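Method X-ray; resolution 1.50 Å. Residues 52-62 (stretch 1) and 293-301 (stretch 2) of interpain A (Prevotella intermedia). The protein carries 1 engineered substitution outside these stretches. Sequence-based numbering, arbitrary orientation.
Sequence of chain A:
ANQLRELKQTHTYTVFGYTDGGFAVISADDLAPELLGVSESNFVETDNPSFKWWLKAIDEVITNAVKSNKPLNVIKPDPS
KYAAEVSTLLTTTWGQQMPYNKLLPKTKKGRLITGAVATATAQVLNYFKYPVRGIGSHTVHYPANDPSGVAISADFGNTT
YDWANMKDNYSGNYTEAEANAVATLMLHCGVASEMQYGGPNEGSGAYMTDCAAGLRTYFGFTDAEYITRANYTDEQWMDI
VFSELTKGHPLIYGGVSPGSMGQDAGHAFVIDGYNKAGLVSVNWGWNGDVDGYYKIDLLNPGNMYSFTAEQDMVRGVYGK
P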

# COMPACT_ATOMS: atom_id res chain seq x y z
N LYS A 52 9.95 -4.26 1.33
CA LYS A 52 10.77 -5.04 2.25
C LYS A 52 9.94 -6.07 3.02
O LYS A 52 10.37 -7.23 3.17
N TRP A 53 8.74 -5.67 3.46
CA TRP A 53 7.82 -6.60 4.12
C TRP A 53 7.49 -7.77 3.19
O TRP A 53 7.56 -8.94 3.58
N TRP A 54 7.13 -7.44 1.95
CA TRP A 54 6.70 -8.45 0.99
C TRP A 54 7.83 -9.49 0.79
O TRP A 54 7.57 -10.69 0.77
N LEU A 55 9.07 -9.04 0.65
CA LEU A 55 10.18 -9.97 0.50
C LEU A 55 10.33 -10.88 1.72
O LEU A 55 10.61 -12.09 1.58
N LYS A 56 10.18 -10.31 2.91
CA LYS A 56 10.27 -11.12 4.15
C LYS A 56 9.14 -12.16 4.23
O LYS A 56 9.37 -13.33 4.59
N ALA A 57 7.93 -11.75 3.86
CA ALA A 57 6.76 -12.63 3.82
C ALA A 57 6.94 -13.76 2.77
O ALA A 57 6.63 -14.93 3.05
N ILE A 58 7.49 -13.42 1.60
CA ILE A 58 7.80 -14.43 0.58
C ILE A 58 8.80 -15.45 1.12
O ILE A 58 8.58 -16.67 1.02
N ASP A 59 9.90 -14.96 1.68
CA ASP A 59 10.91 -15.84 2.27
C ASP A 59 10.27 -16.78 3.32
O ASP A 59 10.53 -17.98 3.29
N GLU A 60 9.40 -16.24 4.19
CA GLU A 60 8.73 -17.01 5.23
C GLU A 60 7.85 -18.09 4.62
O GLU A 60 7.89 -19.26 5.04
N VAL A 61 7.05 -17.75 3.61
CA VAL A 61 6.14 -18.79 3.08
C VAL A 61 6.84 -19.87 2.30
O VAL A 61 6.45 -21.04 2.36
N ILE A 62 7.89 -19.49 1.57
CA ILE A 62 8.63 -20.47 0.84
C ILE A 62 9.33 -21.44 1.82
O ILE A 62 9.27 -22.68 1.64
N TYR A 293 3.66 -5.99 -10.55
CA TYR A 293 2.72 -7.07 -10.23
C TYR A 293 3.41 -8.10 -9.35
O TYR A 293 4.52 -8.55 -9.65
N TYR A 294 2.73 -8.47 -8.28
CA TYR A 294 3.32 -9.33 -7.24
C TYR A 294 2.35 -10.39 -6.77
O TYR A 294 1.15 -10.16 -6.72
N LYS A 295 2.87 -11.53 -6.38
CA LYS A 295 2.01 -12.57 -5.79
C LYS A 295 1.63 -12.25 -4.35
O LYS A 295 2.47 -11.94 -3.50
N ILE A 296 0.34 -12.37 -4.07
CA ILE A 296 -0.14 -12.39 -2.69
C ILE A 296 -0.96 -13.65 -2.38
O ILE A 296 -1.18 -13.98 -1.20
N ASP A 297 -1.41 -14.37 -3.40
CA ASP A 297 -2.22 -15.57 -3.12
C ASP A 297 -1.51 -16.55 -2.19
O ASP A 297 -2.11 -17.09 -1.25
N LEU A 298 -0.22 -16.72 -2.40
CA LEU A 298 0.57 -17.67 -1.62
C LEU A 298 0.96 -17.16 -0.23
O LEU A 298 1.62 -17.89 0.53
N LEU A 299 0.55 -15.95 0.14
CA LEU A 299 0.90 -15.42 1.48
C LEU A 299 -0.14 -15.83 2.54
O LEU A 299 -0.78 -14.97 3.16
N ASN A 300 -0.31 -17.14 2.75
CA ASN A 300 -1.28 -17.60 3.77
C ASN A 300 -0.79 -17.14 5.15
O ASN A 300 0.39 -17.26 5.44
N PRO A 301 -1.67 -16.55 5.96
CA PRO A 301 -1.30 -16.12 7.31
C PRO A 301 -0.73 -17.26 8.13
O PRO A 301 -1.25 -18.38 8.08

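The helix of residues 52-62 packs against a segment that includes strand residues Tyr-293 and Tyr-294 and goes on through a type I turn from Ile-296 to Leu-299. Leu-299 and Trp-54 cover the most surface. Leu-299, with chi1 m and chi2 t, starts sideways, but the end of its side chain comes nearer and brings both methyls to the helix. Leu-299 CD1 lies 3.9 Å from CH2 of Trp-53 and 4.0 Å from CD1 of Trp-54, while Leu-299 CD2 sits 4.0 Å from each of Ala-57 CB, Ile-58 CD1 and Val-61 CG2. A branched aliphatic chain suits this place, since it can touch several helix residues at once, and at Ala-57, whose side chain is a single methyl, Leu-299 CD2 also lies 3.9 Å from the backbone atom Ala-57 O.

Trp-54 (chi1 t) points toward the second stretch and combines apolar area with one polar group. Trp-54 NE1 donates a nearly straight hydrogen bond to Lys-295 O (2.9 Å, 171°), satisfying the indole nitrogen in a buried site. Tyr-294 (chi1 m) turns its edge to the indole face, with Tyr-294 CD1 3.6 Å from Trp-54 CH2 and the planes at 70°.

Farther along, Val-61 (chi1 m) points toward the second stretch, with Val-61 CG1 3.7 Å from Leu-298 O. Leu-298, p at both chi angles, meets Ile-58 (m, m) through their CD1 atoms at 3.7 Å, extending the apolar contact.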

# COMPACT_ATOMS: atom_id res chain seq x y z
CB LYS A 52 11.51 -4.11 3.22
CG LYS A 52 12.70 -3.46 2.56
CD LYS A 52 13.49 -2.60 3.56
CE LYS A 52 14.91 -2.36 3.07
NZ LYS A 52 14.94 -2.06 1.60
CB TRP A 53 6.52 -5.92 4.58
CG TRP A 53 5.50 -6.94 4.94
CD1 TRP A 53 5.41 -7.66 6.12
CD2 TRP A 53 4.46 -7.45 4.10
NE1 TRP A 53 4.34 -8.53 6.07
CE2 TRP A 53 3.76 -8.44 4.83
CE3 TRP A 53 4.04 -7.14 2.80
CZ2 TRP A 53 2.69 -9.17 4.28
CZ3 TRP A 53 2.97 -7.85 2.24
CH2 TRP A 53 2.30 -8.86 2.99
CB TRP A 54 6.31 -7.79 -0.34
CG TRP A 54 5.85 -8.80 -1.35
CD1 TRP A 54 4.60 -9.37 -1.45
CD2 TRP A 54 6.64 -9.35 -2.41
NE1 TRP A 54 4.58 -10.27 -2.49
CE2 TRP A 54 5.81 -10.25 -3.12
CE3 TRP A 54 7.96 -9.15 -2.84
CZ2 TRP A 54 6.28 -11.01 -4.19
CZ3 TRP A 54 8.42 -9.88 -3.92
CH2 TRP A 54 7.58 -10.79 -4.59
CB LEU A 55 11.49 -9.22 0.25
CG LEU A 55 11.63 -8.51 -1.10
CD1 LEU A 55 12.92 -7.66 -1.11
CD2 LEU A 55 11.63 -9.47 -2.28
CB LYS A 56 10.27 -10.20 5.38
CG LYS A 56 11.56 -9.38 5.52
CD LYS A 56 11.64 -8.67 6.86
CE LYS A 56 13.09 -8.32 7.20
NZ LYS A 56 13.28 -7.94 8.65
CB ALA A 57 5.52 -11.81 3.50
CB ILE A 58 8.33 -13.72 -0.69
CG1 ILE A 58 7.19 -13.00 -1.44
CG2 ILE A 58 9.10 -14.67 -1.61
CD1 ILE A 58 6.20 -13.91 -2.19
CB ASP A 59 12.06 -15.02 2.87
CG ASP A 59 13.08 -15.88 3.55
OD1 ASP A 59 12.96 -16.03 4.79
OD2 ASP A 59 13.97 -16.43 2.86
CB GLU A 60 7.89 -16.05 6.07
CG GLU A 60 7.19 -16.67 7.26
CD GLU A 60 6.37 -15.62 7.99
OE1 GLU A 60 6.84 -15.11 9.05
OE2 GLU A 60 5.28 -15.30 7.49
CB VAL A 61 4.93 -18.23 2.27
CG1 VAL A 61 4.11 -17.29 3.15
CG2 VAL A 61 5.32 -17.55 0.98
CB ILE A 62 9.63 -19.84 -0.17
CG1 ILE A 62 8.86 -19.11 -1.28
CG2 ILE A 62 10.54 -20.92 -0.79
CD1 ILE A 62 9.71 -18.33 -2.28
CB TYR A 293 2.24 -7.72 -11.51
CG TYR A 293 1.17 -6.92 -12.24
CD1 TYR A 293 -0.16 -7.34 -12.23
CD2 TYR A 293 1.48 -5.75 -12.90
CE1 TYR A 293 -1.14 -6.63 -12.93
CE2 TYR A 293 0.50 -5.02 -13.61
CZ TYR A 293 -0.81 -5.46 -13.59
OH TYR A 293 -1.75 -4.75 -14.30
CB TYR A 294 3.74 -8.44 -6.05
CG TYR A 294 4.89 -7.52 -6.42
CD1 TYR A 294 6.21 -7.97 -6.31
CD2 TYR A 294 4.68 -6.23 -6.91
CE1 TYR A 294 7.28 -7.19 -6.70
CE2 TYR A 294 5.78 -5.40 -7.29
CZ TYR A 294 7.08 -5.90 -7.15
OH TYR A 294 8.18 -5.17 -7.54
CB LYS A 295 2.73 -13.92 -5.85
CG LYS A 295 2.75 -14.50 -7.27
CD LYS A 295 3.18 -15.93 -7.28
CE LYS A 295 2.82 -16.59 -8.61
NZ LYS A 295 1.44 -17.16 -8.64
CB ILE A 296 -0.94 -11.14 -2.26
CG1 ILE A 296 -2.25 -11.05 -3.04
CG2 ILE A 296 -0.06 -9.86 -2.36
CD1 ILE A 296 -3.28 -10.08 -2.43
CB ASP A 297 -2.68 -16.27 -4.41
CG ASP A 297 -1.56 -16.56 -5.40
OD1 ASP A 297 -0.37 -16.24 -5.16
OD2 ASP A 297 -1.88 -17.14 -6.47
CB LEU A 298 1.82 -18.08 -2.41
CG LEU A 298 2.59 -17.05 -3.21
CD1 LEU A 298 3.01 -15.84 -2.42
CD2 LEU A 298 3.83 -17.70 -3.86
CB LEU A 299 1.11 -13.88 1.47
CG LEU A 299 2.20 -13.40 0.49
CD1 LEU A 299 2.29 -11.91 0.54
CD2 LEU A 299 3.53 -14.03 0.81
CB ASN A 300 -1.37 -19.13 3.75
CG ASN A 300 -2.38 -19.68 4.74
OD1 ASN A 300 -3.59 -19.69 4.50
ND2 ASN A 300 -1.89 -20.12 5.88
CB PRO A 301 -2.65 -15.64 7.89
CG PRO A 301 -3.39 -15.19 6.73
CD PRO A 301 -3.04 -16.14 5.61